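Side-chain contacts in lipopolysaccharide export system protein LptH (Pseudomonas aeruginosa, PDB 4UU4), which binds lipopolysaccharide and is required to carry it across the periplasm from the inner to the outer membrane, probably as part of a protein bridge: residues 54-59 with 63-68; 70-75 with 81-86. All coordinates share one frame; numbering follows the deposited sequence.

Interaction 1. Residues 54-59 with 63-68; sequences DVVVTQ and KLTGNT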
loop_
_atom_site.group_PDB
_atom_site.type_symbol
_atom_site.label_atom_id
_atom_site.label_comp_id
_atom_site.label_asym_id
_atom_site.label_seq_id
_atom_site.Cartn_x
_atom_site.Cartn_y
_atom_site.Cartn_z
ATOM N N ASP A 54 -10.162 -10.706 5.965
ATOM C CA ASP A 54 -10.439 -10.230 4.608
ATOM C C ASP A 54 -10.649 -8.723 4.572
ATOM O O ASP A 54 -11.614 -8.238 3.985
ATOM C CB ASP A 54 -11.669 -10.922 4.010
ATOM C CG ASP A 54 -11.425 -12.380 3.691
ATOM O OD1 ASP A 54 -10.600 -12.662 2.794
ATOM O OD2 ASP A 54 -12.075 -13.242 4.327
ATOM N N VAL A 55 -9.743 -7.990 5.205
ATOM C CA VAL A 55 -9.870 -6.546 5.328
ATOM C C VAL A 55 -9.745 -5.831 3.985
ATOM O O VAL A 55 -8.796 -6.069 3.216
ATOM C CB VAL A 55 -8.823 -5.994 6.297
ATOM C CG1 VAL A 55 -9.168 -4.571 6.700
ATOM C CG2 VAL A 55 -8.729 -6.896 7.509
ATOM N N VAL A 56 -10.724 -4.967 3.720
ATOM C CA VAL A 56 -10.746 -4.118 2.538
ATOM C C VAL A 56 -10.960 -2.664 2.948
ATOM O O VAL A 56 -12.033 -2.299 3.414
ATOM C CB VAL A 56 -11.898 -4.500 1.585
ATOM C CG1 VAL A 56 -11.761 -3.754 0.262
ATOM C CG2 VAL A 56 -11.933 -5.996 1.359
ATOM N N VAL A 57 -9.940 -1.832 2.773
ATOM C CA VAL A 57 -10.086 -0.398 2.992
ATOM C C VAL A 57 -10.043 0.365 1.665
ATOM O O VAL A 57 -9.106 0.223 0.886
ATOM C CB VAL A 57 -9.036 0.155 4.003
ATOM C CG1 VAL A 57 -7.892 -0.838 4.215
ATOM C CG2 VAL A 57 -8.528 1.535 3.576
ATOM N N THR A 58 -11.075 1.158 1.399
ATOM C CA THR A 58 -11.115 1.964 0.184
ATOM C C THR A 58 -11.217 3.459 0.485
ATOM O O THR A 58 -11.961 3.875 1.378
ATOM C CB THR A 58 -12.283 1.557 -0.747
ATOM O OG1 THR A 58 -13.531 1.750 -0.073
ATOM C CG2 THR A 58 -12.157 0.099 -1.179
ATOM N N GLN A 59 -10.454 4.255 -0.262
ATOM C CA GLN A 59 -10.550 5.710 -0.205
ATOM C C GLN A 59 -10.650 6.267 -1.623
ATOM O O GLN A 59 -9.649 6.658 -2.225
ATOM C CB GLN A 59 -9.343 6.306 0.520
ATOM C CG GLN A 59 -9.460 7.790 0.842
ATOM C CD GLN A 59 -8.229 8.336 1.558
ATOM O OE1 GLN A 59 -7.118 7.838 1.380
ATOM N NE2 GLN A 59 -8.428 9.360 2.376
ATOM N N LYS A 63 -7.285 1.485 -2.955
ATOM C CA LYS A 63 -7.772 0.299 -2.265
ATOM C C LYS A 63 -6.625 -0.478 -1.623
ATOM O O LYS A 63 -5.579 -0.677 -2.233
ATOM C CB LYS A 63 -8.571 -0.591 -3.223
ATOM C CG LYS A 63 -9.246 -1.774 -2.554
ATOM C CD LYS A 63 -10.209 -2.479 -3.491
ATOM C CE LYS A 63 -9.480 -3.186 -4.612
ATOM N NZ LYS A 63 -10.413 -3.963 -5.474
ATOM N N LEU A 64 -6.827 -0.892 -0.378
ATOM C CA LEU A 64 -5.866 -1.696 0.357
ATOM C C LEU A 64 -6.594 -2.950 0.798
ATOM O O LEU A 64 -7.720 -2.871 1.278
ATOM C CB LEU A 64 -5.365 -0.942 1.591
ATOM C CG LEU A 64 -3.873 -0.627 1.701
ATOM C CD1 LEU A 64 -3.026 -1.851 1.362
ATOM C CD2 LEU A 64 -3.514 0.555 0.819
ATOM N N THR A 65 -5.970 -4.109 0.623
ATOM C CA THR A 65 -6.539 -5.339 1.163
ATOM C C THR A 65 -5.524 -6.024 2.060
ATOM O O THR A 65 -4.350 -5.661 2.064
ATOM C CB THR A 65 -7.000 -6.324 0.069
ATOM O OG1 THR A 65 -5.860 -6.893 -0.581
ATOM C CG2 THR A 65 -7.886 -5.629 -0.955
ATOM N N GLY A 66 -5.979 -7.000 2.836
ATOM C CA GLY A 66 -5.058 -7.735 3.687
ATOM C C GLY A 66 -5.734 -8.649 4.685
ATOM O O GLY A 66 -6.956 -8.668 4.793
ATOM N N ASN A 67 -4.927 -9.425 5.400
ATOM C CA ASN A 67 -5.417 -10.246 6.487
ATOM C C ASN A 67 -5.568 -9.384 7.724
ATOM O O ASN A 67 -6.539 -9.506 8.468
ATOM C CB ASN A 67 -4.455 -11.395 6.766
ATOM C CG ASN A 67 -4.284 -12.296 5.573
ATOM O OD1 ASN A 67 -3.164 -12.672 5.219
ATOM N ND2 ASN A 67 -5.393 -12.641 4.934
ATOM N N THR A 68 -4.599 -8.496 7.931
ATOM C CA THR A 68 -4.642 -7.621 9.093
ATOM C C THR A 68 -4.221 -6.201 8.743
ATOM O O THR A 68 -3.133 -5.977 8.199
ATOM C CB THR A 68 -3.741 -8.142 10.221
ATOM O OG1 THR A 68 -3.997 -9.535 10.436
ATOM C CG2 THR A 68 -3.986 -7.360 11.507
#

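Interaction 2. Residues 70-75 with 81-86; sequences TLKQDK and VVTSVG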
loop_
_atom_site.group_PDB
_atom_site.type_symbol
_atom_site.label_atom_id
_atom_site.label_comp_id
_atom_site.label_asym_id
_atom_site.label_seq_id
_atom_site.Cartn_x
_atom_site.Cartn_y
_atom_site.Cartn_z
ATOM N N THR A 70 -3.844 -2.126 10.191
ATOM C CA THR A 70 -3.821 -1.191 11.303
ATOM C C THR A 70 -3.816 0.244 10.793
ATOM O O THR A 70 -3.011 0.594 9.932
ATOM C CB THR A 70 -2.586 -1.397 12.196
ATOM O OG1 THR A 70 -2.556 -2.746 12.677
ATOM C CG2 THR A 70 -2.626 -0.440 13.378
ATOM N N LEU A 71 -4.726 1.062 11.323
ATOM C CA LEU A 71 -4.728 2.495 11.056
ATOM C C LEU A 71 -4.155 3.231 12.250
ATOM O O LEU A 71 -4.610 3.038 13.384
ATOM C CB LEU A 71 -6.142 3.012 10.807
ATOM C CG LEU A 71 -7.056 2.226 9.876
ATOM C CD1 LEU A 71 -8.320 3.019 9.587
ATOM C CD2 LEU A 71 -6.350 1.876 8.597
ATOM N N LYS A 72 -3.160 4.075 11.998
ATOM C CA LYS A 72 -2.647 4.941 13.049
ATOM C C LYS A 72 -3.114 6.358 12.771
ATOM O O LYS A 72 -3.056 6.819 11.634
ATOM C CB LYS A 72 -1.123 4.878 13.114
ATOM C CG LYS A 72 -0.582 3.485 13.407
ATOM C CD LYS A 72 0.939 3.472 13.411
ATOM C CE LYS A 72 1.494 2.090 13.738
ATOM N NZ LYS A 72 1.284 1.095 12.645
ATOM N N GLN A 73 -3.585 7.034 13.813
ATOM C CA GLN A 73 -4.154 8.372 13.687
ATOM C C GLN A 73 -3.154 9.441 14.119
ATOM O O GLN A 73 -2.367 9.226 15.034
ATOM C CB GLN A 73 -5.430 8.461 14.530
ATOM C CG GLN A 73 -6.246 9.717 14.334
ATOM C CD GLN A 73 -7.613 9.627 14.981
ATOM O OE1 GLN A 73 -8.008 8.574 15.483
ATOM N NE2 GLN A 73 -8.346 10.737 14.972
ATOM N N ASP A 74 -3.180 10.591 13.450
ATOM C CA ASP A 74 -2.306 11.702 13.826
ATOM C C ASP A 74 -3.121 12.879 14.337
ATOM O O ASP A 74 -4.333 12.772 14.494
ATOM C CB ASP A 74 -1.383 12.114 12.661
ATOM C CG ASP A 74 -2.070 12.990 11.600
ATOM O OD1 ASP A 74 -3.296 13.226 11.654
ATOM O OD2 ASP A 74 -1.359 13.443 10.679
ATOM N N LYS A 75 -2.459 14.000 14.585
ATOM C CA LYS A 75 -3.180 15.232 14.867
ATOM C C LYS A 75 -3.879 15.662 13.574
ATOM O O LYS A 75 -3.216 16.114 12.641
ATOM C CB LYS A 75 -2.226 16.319 15.383
ATOM C CG LYS A 75 -1.518 15.975 16.703
ATOM C CD LYS A 75 -0.187 15.257 16.483
ATOM C CE LYS A 75 0.458 14.812 17.796
ATOM N NZ LYS A 75 -0.234 13.650 18.431
ATOM N N VAL A 81 -1.083 6.751 8.724
ATOM C CA VAL A 81 -0.555 5.569 8.054
ATOM C C VAL A 81 -1.490 4.362 8.178
ATOM O O VAL A 81 -2.040 4.074 9.250
ATOM C CB VAL A 81 0.873 5.206 8.549
ATOM C CG1 VAL A 81 0.867 4.855 10.033
ATOM C CG2 VAL A 81 1.468 4.072 7.715
ATOM N N VAL A 82 -1.671 3.673 7.058
ATOM C CA VAL A 82 -2.472 2.460 7.004
ATOM C C VAL A 82 -1.560 1.288 6.658
ATOM O O VAL A 82 -1.122 1.160 5.519
ATOM C CB VAL A 82 -3.560 2.575 5.917
ATOM C CG1 VAL A 82 -4.352 1.282 5.805
ATOM C CG2 VAL A 82 -4.475 3.755 6.205
ATOM N N THR A 83 -1.267 0.434 7.632
ATOM C CA THR A 83 -0.393 -0.706 7.380
ATOM C C THR A 83 -1.197 -1.985 7.178
ATOM O O THR A 83 -1.956 -2.390 8.054
ATOM C CB THR A 83 0.608 -0.923 8.526
ATOM O OG1 THR A 83 1.326 0.289 8.773
ATOM C CG2 THR A 83 1.591 -2.022 8.168
ATOM N N SER A 84 -1.021 -2.615 6.019
ATOM C CA SER A 84 -1.674 -3.882 5.709
ATOM C C SER A 84 -0.685 -5.044 5.620
ATOM O O SER A 84 0.453 -4.886 5.159
ATOM C CB SER A 84 -2.466 -3.777 4.404
ATOM O OG SER A 84 -3.135 -4.993 4.113
ATOM N N VAL A 85 -1.144 -6.212 6.065
ATOM C CA VAL A 85 -0.364 -7.444 6.011
ATOM C C VAL A 85 -1.227 -8.593 5.489
ATOM O O VAL A 85 -2.328 -8.844 6.006
ATOM C CB VAL A 85 0.190 -7.823 7.402
ATOM C CG1 VAL A 85 0.644 -9.276 7.425
ATOM C CG2 VAL A 85 1.320 -6.881 7.810
ATOM N N GLY A 86 -0.721 -9.274 4.462
ATOM C CA GLY A 86 -1.398 -10.408 3.853
ATOM C C GLY A 86 -0.427 -11.348 3.148
ATOM O O GLY A 86 0.778 -11.296 3.395
#

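Interaction 1. Residues 54-59 with 63-68
Val57 and Leu64 face each other at the heart of a beta hairpin, strands 55-59 and 62-66, in one of the two antiparallel sheets of the LptA-type beta-jellyroll. The short strand axes run at 171° to each other, and Val57 with Leu64 is a hydrogen-bonded pair: Leu64 N reaches Val57 O at 2.8 Å, and Val57 N reaches Leu64 O at 2.9 Å. The first bond is close to straight, the second a little more bent. Their side chains lie side by side and point the same way, Val57 CG1 resting 3.6 Å from Leu64 CB, while the rest of the leucine leans away to Tyr91, Ile109 and Tyr111. Val55, on the same buried face, sits beside a glycine partner, Gly66, so its CG2 instead meets a backbone oxygen, Asn67 O, at 3.5 Å; chi1 of -166° sets that methyl beside its own backbone N, on the side where the chain turns its corner. This face looks into the interior between the sheets, consistent with the apolar, lipid-binding inside of the family.

The opposite face, with Val56, Thr58, Lys63 and Thr65, is partly open to solvent. It is loose at Val56, whose CG1 comes no nearer than 4.3 Å to Lys63 CD. Bonding also slackens toward the corner: Val55 N to Gly66 O is short enough at 2.9 Å but bent to 129° at the hydrogen, hence weak. Farther along the open face the fit is closer: the aliphatic part of Lys63 runs beside Thr58 before a bend at chi3 takes its amine away, with Glu92 a long, weak ion-pair partner. The nearest atoms there are Thr58 CG2 and Lys63 CG, 3.7 Å apart, with Lys63 CD only slightly farther from the same methyl.

Interaction 2. Residues 70-75 with 81-86
Strands 70-72 and 81-85 run antiparallel, their short axes 4.9 Å apart at closest approach and at 165° to each other, with Thr70 and Thr83 exchanging two backbone bonds and Lys72 N giving a third to Val81 O at 3.0 Å. That third bond is almost straight, 176° at the hydrogen. Between the two hydrogen-bonded pairs stands the non-hydrogen-bonded pair Leu71 and Val82, whose side chains leave the opposite face of the sheet. Leu71 CD2 reaches across to both methyls of Val82, 3.5 Å from Val82 CG1 and 3.6 Å from Val82 CG2, so the tip of the leucine meets the whole isopropyl fork. With chi1 at -46°, CG of Leu71 stands opposite its carbonyl carbon and the extended chi2 carries CD1 away from the valine.

The two strands form a beta hairpin in the other sheet of the jellyroll, between strand 48-52 and strand 109-112. Val82 also packs on Val69 and Tyr111, and Leu71 on Tyr51, all by side-chain contact.

The face bearing Thr70, Lys72, Val81 and Thr83 is more mixed. The lysine chain lies alongside Val81, with Lys72 CB and Lys72 CD each 3.7 Å from Val81 CG1, the methyl resting against one side of the lysine stem. Val81 itself is buried, leaning also on Gln110 and Phe112. The lysine stays extended until chi4, where it bends, and its chain crosses that of Thr83 at a slant, Lys72 NZ ending 4.0 Å from Thr83 OG1, too long for a hydrogen bond.

Both interactions are antiparallel hairpins, but in different sheets of the jellyroll, joined in series where the chain turns a corner at Asn67. In interaction 1 the buried side chains Val55, Val57 and Leu64 share one face and the other is partly exposed; in interaction 2 the buried valines are split between the faces, Val82 with Leu71 and Val81 with the exposed Lys72. Each carries a lysine whose methylenes pack, against a threonine methyl in 54-59/63-68 and a valine in 70-75/81-86. The segments meet at the corner, where Ser84 OG lies 2.5 Å from Thr65 O and Val85 O 2.7 Å from Asn67 N, both probable hydrogen bonds; Asn67 and Thr68 together face Val85 as a classic beta bulge.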